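Side-chain contacts in phosphoribosylaminoimidazole-succinocarboxamide synthase (Saccharomyces cerevisiae, PDB 2CNQ), which catalyses the ATP-dependent joining of aspartate to the carboxylate of CAIR to form SAICAR in de novo purine biosynthesis: residues Tyr98-Gln101 and Leu102-Arg105; Thr84-Asp87 and Tyr88-Ala91; Lys203-Ala206 and Lys207-Ile211. All coordinates share one frame; numbering follows the deposited sequence.

Contact 1. Residues Tyr98-Gln101 and Leu102-Arg105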
loop_
_atom_site.group_PDB
_atom_site.type_symbol
_atom_site.label_atom_id
_atom_site.label_comp_id
_atom_site.label_asym_id
_atom_site.label_seq_id
_atom_site.Cartn_x
_atom_site.Cartn_y
_atom_site.Cartn_z
ATOM N N TYR A 98 -17.840 -1.155 19.166
ATOM C CA TYR A 98 -17.360 -0.538 17.951
ATOM C C TYR A 98 -15.960 -0.072 18.075
ATOM O O TYR A 98 -15.177 -0.227 17.163
ATOM C CB TYR A 98 -18.279 0.607 17.578
ATOM C CG TYR A 98 -19.702 0.161 17.508
ATOM C CD1 TYR A 98 -20.106 -0.778 16.587
ATOM C CD2 TYR A 98 -20.615 0.623 18.429
ATOM C CE1 TYR A 98 -21.382 -1.234 16.569
ATOM C CE2 TYR A 98 -21.912 0.173 18.409
ATOM C CZ TYR A 98 -22.281 -0.773 17.509
ATOM O OH TYR A 98 -23.573 -1.206 17.513
ATOM N N LYS A 99 -15.619 0.536 19.194
ATOM C CA LYS A 99 -14.311 1.097 19.326
ATOM C C LYS A 99 -13.247 0.047 19.163
ATOM O O LYS A 99 -12.216 0.286 18.573
ATOM C CB LYS A 99 -14.193 1.826 20.622
ATOM C CG LYS A 99 -12.950 2.622 20.683
ATOM C CD LYS A 99 -12.859 3.423 21.931
ATOM C CE LYS A 99 -11.750 4.398 21.835
ATOM N NZ LYS A 99 -11.397 4.808 23.204
ATOM N N THR A 100 -13.490 -1.126 19.670
ATOM C CA THR A 100 -12.493 -2.164 19.547
ATOM C C THR A 100 -12.289 -2.571 18.107
ATOM O O THR A 100 -11.247 -3.074 17.766
ATOM C CB THR A 100 -12.855 -3.365 20.365
ATOM O OG1 THR A 100 -14.116 -3.821 19.941
ATOM C CG2 THR A 100 -12.816 -3.083 21.835
ATOM N N GLN A 101 -13.283 -2.378 17.276
ATOM C CA GLN A 101 -13.171 -2.696 15.892
ATOM C C GLN A 101 -12.518 -1.613 15.078
ATOM O O GLN A 101 -12.224 -1.842 13.890
ATOM C CB GLN A 101 -14.542 -2.887 15.296
ATOM C CG GLN A 101 -15.331 -3.958 15.924
ATOM C CD GLN A 101 -16.600 -4.136 15.177
ATOM O OE1 GLN A 101 -16.566 -4.569 14.035
ATOM N NE2 GLN A 101 -17.708 -3.713 15.740
ATOM N N LEU A 102 -12.366 -0.440 15.653
ATOM C CA LEU A 102 -11.925 0.697 14.914
ATOM C C LEU A 102 -10.625 1.249 15.382
ATOM O O LEU A 102 -9.892 1.834 14.616
ATOM C CB LEU A 102 -12.985 1.774 15.006
ATOM C CG LEU A 102 -14.317 1.404 14.373
ATOM C CD1 LEU A 102 -15.310 2.485 14.655
ATOM C CD2 LEU A 102 -14.156 1.174 12.892
ATOM N N GLU A 103 -10.355 1.165 16.668
ATOM C CA GLU A 103 -9.244 1.887 17.194
ATOM C C GLU A 103 -7.955 1.384 16.594
ATOM O O GLU A 103 -7.764 0.208 16.387
ATOM C CB GLU A 103 -9.232 1.810 18.701
ATOM C CG GLU A 103 -9.001 0.421 19.238
ATOM C CD GLU A 103 -9.291 0.296 20.696
ATOM O OE1 GLU A 103 -9.519 1.310 21.366
ATOM O OE2 GLU A 103 -9.314 -0.843 21.180
ATOM N N ASP A 104 -7.078 2.330 16.321
ATOM C CA ASP A 104 -5.738 2.110 15.822
ATOM C C ASP A 104 -5.657 1.613 14.425
ATOM O O ASP A 104 -4.560 1.507 13.906
ATOM C CB ASP A 104 -4.944 1.208 16.750
ATOM C CG ASP A 104 -4.796 1.805 18.086
ATOM O OD1 ASP A 104 -5.084 1.118 19.066
ATOM O OD2 ASP A 104 -4.390 2.974 18.136
ATOM N N ARG A 105 -6.780 1.359 13.792
ATOM C CA ARG A 105 -6.770 0.840 12.446
ATOM C C ARG A 105 -7.631 1.686 11.548
ATOM O O ARG A 105 -7.947 1.284 10.457
ATOM C CB ARG A 105 -7.262 -0.577 12.410
ATOM C CG ARG A 105 -8.640 -0.730 12.954
ATOM C CD ARG A 105 -9.164 -2.100 12.837
ATOM N NE ARG A 105 -8.446 -3.056 13.645
ATOM C CZ ARG A 105 -7.683 -4.034 13.197
ATOM N NH1 ARG A 105 -7.447 -4.185 11.934
ATOM N NH2 ARG A 105 -7.160 -4.894 14.035
HETATM O O HOH W 1 -10.400 2.138 23.658
HETATM O O HOH W 2 -8.998 -2.249 16.305
#

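Contact 2. Residues Thr84-Asp87 and Tyr88-Ala91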
loop_
_atom_site.group_PDB
_atom_site.type_symbol
_atom_site.label_atom_id
_atom_site.label_comp_id
_atom_site.label_asym_id
_atom_site.label_seq_id
_atom_site.Cartn_x
_atom_site.Cartn_y
_atom_site.Cartn_z
ATOM N N THR A 84 -8.976 12.245 19.154
ATOM C CA THR A 84 -8.802 11.031 18.435
ATOM C C THR A 84 -9.840 10.998 17.370
ATOM O O THR A 84 -10.774 11.772 17.346
ATOM C CB THR A 84 -8.985 9.812 19.313
ATOM O OG1 THR A 84 -10.367 9.685 19.564
ATOM C CG2 THR A 84 -8.236 9.918 20.620
ATOM N N ILE A 85 -9.718 10.017 16.514
ATOM C CA ILE A 85 -10.730 9.850 15.516
ATOM C C ILE A 85 -12.097 9.691 16.127
ATOM O O ILE A 85 -13.072 10.103 15.557
ATOM C CB ILE A 85 -10.383 8.625 14.660
ATOM C CG1 ILE A 85 -11.241 8.647 13.431
ATOM C CG2 ILE A 85 -10.528 7.294 15.423
ATOM C CD1 ILE A 85 -10.914 7.571 12.462
ATOM N N PHE A 86 -12.170 9.092 17.297
ATOM C CA PHE A 86 -13.478 8.871 17.896
ATOM C C PHE A 86 -14.165 10.136 18.255
ATOM O O PHE A 86 -15.380 10.189 18.263
ATOM C CB PHE A 86 -13.331 7.975 19.097
ATOM C CG PHE A 86 -12.894 6.643 18.675
ATOM C CD1 PHE A 86 -11.563 6.277 18.705
ATOM C CD2 PHE A 86 -13.797 5.774 18.111
ATOM C CE1 PHE A 86 -11.167 5.065 18.199
ATOM C CE2 PHE A 86 -13.396 4.578 17.592
ATOM C CZ PHE A 86 -12.089 4.242 17.620
ATOM N N ASP A 87 -13.410 11.172 18.508
ATOM C CA ASP A 87 -14.017 12.462 18.759
ATOM C C ASP A 87 -14.720 12.982 17.555
ATOM O O ASP A 87 -15.578 13.821 17.687
ATOM C CB ASP A 87 -12.976 13.432 19.223
ATOM C CG ASP A 87 -12.426 13.045 20.537
ATOM O OD1 ASP A 87 -13.233 12.752 21.445
ATOM O OD2 ASP A 87 -11.215 12.978 20.670
ATOM N N TYR A 88 -14.354 12.515 16.380
ATOM C CA TYR A 88 -14.880 12.923 15.115
ATOM C C TYR A 88 -15.888 11.953 14.573
ATOM O O TYR A 88 -16.326 12.100 13.457
ATOM C CB TYR A 88 -13.728 13.067 14.123
ATOM C CG TYR A 88 -12.883 14.245 14.426
ATOM C CD1 TYR A 88 -11.985 14.243 15.471
ATOM C CD2 TYR A 88 -12.958 15.364 13.647
ATOM C CE1 TYR A 88 -11.245 15.343 15.747
ATOM C CE2 TYR A 88 -12.209 16.458 13.916
ATOM C CZ TYR A 88 -11.351 16.445 14.971
ATOM O OH TYR A 88 -10.589 17.538 15.280
ATOM N N LEU A 89 -16.291 10.982 15.363
ATOM C CA LEU A 89 -17.248 10.011 14.973
ATOM C C LEU A 89 -18.416 10.092 15.888
ATOM O O LEU A 89 -18.322 10.547 17.004
ATOM C CB LEU A 89 -16.651 8.616 15.052
ATOM C CG LEU A 89 -15.506 8.382 14.090
ATOM C CD1 LEU A 89 -14.903 7.035 14.381
ATOM C CD2 LEU A 89 -15.976 8.444 12.661
ATOM N N PRO A 90 -19.556 9.603 15.437
ATOM C CA PRO A 90 -20.686 9.474 16.340
ATOM C C PRO A 90 -20.271 8.819 17.618
ATOM O O PRO A 90 -19.471 7.903 17.631
ATOM C CB PRO A 90 -21.650 8.613 15.564
ATOM C CG PRO A 90 -21.332 8.941 14.137
ATOM C CD PRO A 90 -19.859 9.078 14.106
ATOM N N ALA A 91 -20.835 9.297 18.695
ATOM C CA ALA A 91 -20.509 8.816 20.004
ATOM C C ALA A 91 -20.653 7.333 20.104
ATOM O O ALA A 91 -19.897 6.696 20.801
ATOM C CB ALA A 91 -21.378 9.487 21.034
HETATM O O HOH W 3 -16.921 7.985 18.687
#

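Contact 3. Residues Lys203-Ala206 and Lys207-Ile211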
loop_
_atom_site.group_PDB
_atom_site.type_symbol
_atom_site.label_atom_id
_atom_site.label_comp_id
_atom_site.label_asym_id
_atom_site.label_seq_id
_atom_site.Cartn_x
_atom_site.Cartn_y
_atom_site.Cartn_z
ATOM N N LYS A 203 12.835 5.789 -0.258
ATOM C CA LYS A 203 13.825 4.784 -0.530
ATOM C C LYS A 203 15.114 5.123 0.158
ATOM O O LYS A 203 15.744 4.288 0.765
ATOM C CB LYS A 203 14.054 4.680 -2.030
ATOM C CG LYS A 203 15.063 3.627 -2.416
ATOM C CD LYS A 203 15.562 3.652 -3.855
ATOM C CE LYS A 203 15.828 5.035 -4.460
ATOM N NZ LYS A 203 17.203 5.554 -4.248
ATOM N N ASP A 204 15.535 6.361 0.054
ATOM C CA ASP A 204 16.806 6.740 0.629
ATOM C C ASP A 204 16.732 6.645 2.125
ATOM O O ASP A 204 17.644 6.170 2.762
ATOM C CB ASP A 204 17.185 8.112 0.189
ATOM C CG ASP A 204 17.602 8.151 -1.243
ATOM O OD1 ASP A 204 17.745 9.275 -1.742
ATOM O OD2 ASP A 204 17.799 7.086 -1.857
ATOM N N TYR A 205 15.629 7.083 2.689
ATOM C CA TYR A 205 15.426 7.005 4.101
ATOM C C TYR A 205 15.450 5.574 4.553
ATOM O O TYR A 205 16.086 5.215 5.529
ATOM C CB TYR A 205 14.101 7.662 4.444
ATOM C CG TYR A 205 13.628 7.310 5.802
ATOM C CD1 TYR A 205 14.090 7.940 6.923
ATOM C CD2 TYR A 205 12.729 6.280 5.954
ATOM C CE1 TYR A 205 13.651 7.544 8.168
ATOM C CE2 TYR A 205 12.305 5.868 7.163
ATOM C CZ TYR A 205 12.765 6.511 8.274
ATOM O OH TYR A 205 12.390 6.129 9.517
ATOM N N ALA A 206 14.702 4.741 3.870
ATOM C CA ALA A 206 14.610 3.365 4.257
ATOM C C ALA A 206 15.937 2.671 4.134
ATOM O O ALA A 206 16.260 1.828 4.945
ATOM C CB ALA A 206 13.581 2.662 3.446
ATOM N N LYS A 207 16.685 2.998 3.099
ATOM C CA LYS A 207 17.937 2.325 2.882
ATOM C C LYS A 207 18.848 2.545 4.052
ATOM O O LYS A 207 19.538 1.627 4.475
ATOM C CB LYS A 207 18.599 2.795 1.611
ATOM C CG LYS A 207 19.836 1.994 1.228
ATOM C CD LYS A 207 19.604 0.528 1.070
ATOM C CE LYS A 207 20.796 -0.181 0.458
ATOM N NZ LYS A 207 21.938 -0.123 1.396
ATOM N N GLU A 208 18.854 3.739 4.593
ATOM C CA GLU A 208 19.710 4.020 5.714
ATOM C C GLU A 208 19.257 3.235 6.918
ATOM O O GLU A 208 20.066 2.873 7.746
ATOM C CB GLU A 208 19.731 5.501 5.976
ATOM C CG GLU A 208 20.713 5.920 7.024
ATOM C CD GLU A 208 20.220 5.731 8.430
ATOM O OE1 GLU A 208 19.006 5.720 8.677
ATOM O OE2 GLU A 208 21.075 5.629 9.326
ATOM N N LYS A 209 17.971 2.954 7.019
ATOM C CA LYS A 209 17.453 2.104 8.061
ATOM C C LYS A 209 17.716 0.650 7.807
ATOM O O LYS A 209 17.479 -0.148 8.699
ATOM C CB LYS A 209 15.956 2.267 8.221
ATOM C CG LYS A 209 15.487 3.628 8.612
ATOM C CD LYS A 209 16.065 4.018 9.939
ATOM C CE LYS A 209 15.298 5.179 10.542
ATOM N NZ LYS A 209 15.927 5.567 11.816
ATOM N N GLY A 210 18.157 0.297 6.620
ATOM C CA GLY A 210 18.445 -1.069 6.297
ATOM C C GLY A 210 17.444 -1.754 5.435
ATOM O O GLY A 210 17.582 -2.944 5.250
ATOM N N ILE A 211 16.494 -1.041 4.877
ATOM C CA ILE A 211 15.498 -1.654 4.032
ATOM C C ILE A 211 15.601 -1.057 2.668
ATOM O O ILE A 211 15.655 0.136 2.499
ATOM C CB ILE A 211 14.073 -1.632 4.620
ATOM C CG1 ILE A 211 13.941 -2.769 5.650
ATOM C CG2 ILE A 211 13.044 -1.822 3.529
ATOM C CD1 ILE A 211 12.612 -2.822 6.351
HETATM O O HOH W 4 15.295 1.646 0.294
HETATM O O HOH W 5 17.049 6.946 7.501
#

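Contact 1. Residues Tyr98-Gln101 and Leu102-Arg105
Lys99 O takes two backbone N-H groups as the chain leaves helix 96-102: Glu103 N at 2.8 Å, nearly in line with the carbonyl, and Leu102 N at 3.0 Å, from above the carbonyl plane. A type II beta turn from Leu102 to Arg105 then carries the chain into strand 106-110. The Leu102 side chain is buried. Leu102 CG lies beside the backbone N (chi1 -64°), which brings it to 3.3 Å from Tyr98 O. The leucine also packs on Leu32 and Val34 of strand 30-35. An alanine here would remove the branch and both methyls, and is likely to open a gap between the helix end and that strand. Glu103 folds back over the last helical turn. With chi1 at 65°, Glu103 CG sits between the backbone N and the carbonyl carbon, 3.3 Å from Lys99 O. The Glu103 and Lys99 side chains cross at about a right angle. Their charged atoms do not form a salt bridge, since Lys99 NZ is 4.4 Å from Glu103 OE1. Water 1 spans them instead, accepting from Lys99 NZ and donating to Glu103 OE1 at 2.6 Å. A second water ties the turn to the helix. Water 2 donates to Thr100 O and Glu103 O, and lies at the edge of the Arg105 guanidinium, in its plane, where it accepts from Arg105 NE at 2.8 Å. Arg105 NH1 goes on to a salt bridge with Asp37 and a bond to Ala35 O. The arginine chain bends at chi3 beside the helix end. There Arg105 CD lies 3.2 Å from Gln101 O, a buried carbonyl oxygen that has no hydrogen-bond partner in the model.

Contact 2. Residues Thr84-Asp87 and Tyr88-Ala91
A 3-10 turn in the loop between strand 73-74 and helix 96-102 brings Ile85 and Phe86 against Tyr88 and Leu89. Tyr88 N donates to Ile85 O at 2.9 Å. Leu89 N donates to Phe86 O at 3.1 Å. Both N-H groups come in from above the carbonyl plane, consistent with the tight 3-10 winding. Leu89 packs against the turn, with Leu89 CG 3.3 Å from Ile85 O. Leu89 CD1 meets Ile85 CG1 and Phe86 CD2, each at 4.1 Å. The Ile85 side chain turns CG1 away from its own N and beside its carbonyl carbon (chi1 -166°), and this puts CG1 within touch of the leucine methyl. Ile85 CG2 covers part of one face of the Phe86 ring, near the rim. Ile85 also packs on Leu32 and Leu108, and its side chain lies about 4 Å from the bound AMP, whose pocket it helps to line. Two bonds to side-chain oxygens close the start of the 3-10 segment. Thr84 N donates to Asp87 OD2 at 2.8 Å, nearly straight (N-H...O 166°). The oxygen is used on its anti side, somewhat out of the carboxylate plane. Thr84 OG1 takes Phe86 N in a weak bond. Tyr88 lies along the same end of the turn. Thr84 O sits at the edge of the tyrosine ring, in its plane, 3.3 Å from Tyr88 CD1. The tyrosine hydroxyl accepts from Ala80 N. Leu89 also touches Leu32 and Val26. Water 3 lies at the edge of the Phe86 ring, in its plane, 2.7 Å from Phe86 O and also within bonding distance of Pro90 O.

Contact 3. Residues Lys203-Ala206 and Lys207-Ile211
Tyr205 O is gripped by three groups near the end of helix 185-209. Water 5 donates to Tyr205 O at 2.8 Å and also to Glu208 OE1. Glu208 N and Lys209 N add two weak bonds, the second being the regular helical one. Lys207 N gives a firmer bond to Lys203 O at 2.8 Å, and water 4 joins that same oxygen to Ile211 O. The helix closes in a Schellman motif. Ile211 N donates to Ala206 O at 2.9 Å, almost straight (N-H...O 167°), and Gly210 N donates to Lys207 O. Gly210 makes the turn with a positive phi of 105°, where a CB would jam against the carbonyl oxygen of Lys209. Lys209 CG lies over one face of the Tyr205 ring, 4.3 Å from its centroid, in a CH-pi contact placed toward the rim. The lysine bends at chi2 (-61°), and this brings Lys209 CE to 3.2 Å from Tyr205 OH. Earlier in the helix, Lys203 NZ forms a salt bridge with the adjacent Asp204 OD2 at 2.9 Å, on the syn side of the carboxylate. Tyr205 OH is bonded to Leu299 O of helix 282-300, and the tyrosine ring meets that of Phe67. Ala206 and Ile211 touch that same helix at Leu299, and Ala206 also packs on Ile213. The helix end thus packs on helix 282-300 and touches strand 211-223, which Ile211 begins.

Contacts 1 and 2 are neighbours, with centres 11 Å apart. The Phe86 ring of contact 2 joins them: Phe86 CZ packs 3.6 Å from Lys99 CG and 3.7 Å from Leu102 CB, and Lys99 makes a cation-pi interaction with the ring. Of the two, contact 2 is the one that approaches the nucleotide. The side chain of Ile85 is about 4 Å from a bound AMP and about 4 Å from a bound AMZ. The side chain of Arg105 in contact 1 is about 9 Å from the bound AMP. Contact 3 is remote, its centre 31 Å from that of contact 1 and 35 Å from that of contact 2. Its Ile211 side chain is about 11 Å from a bound AMZ.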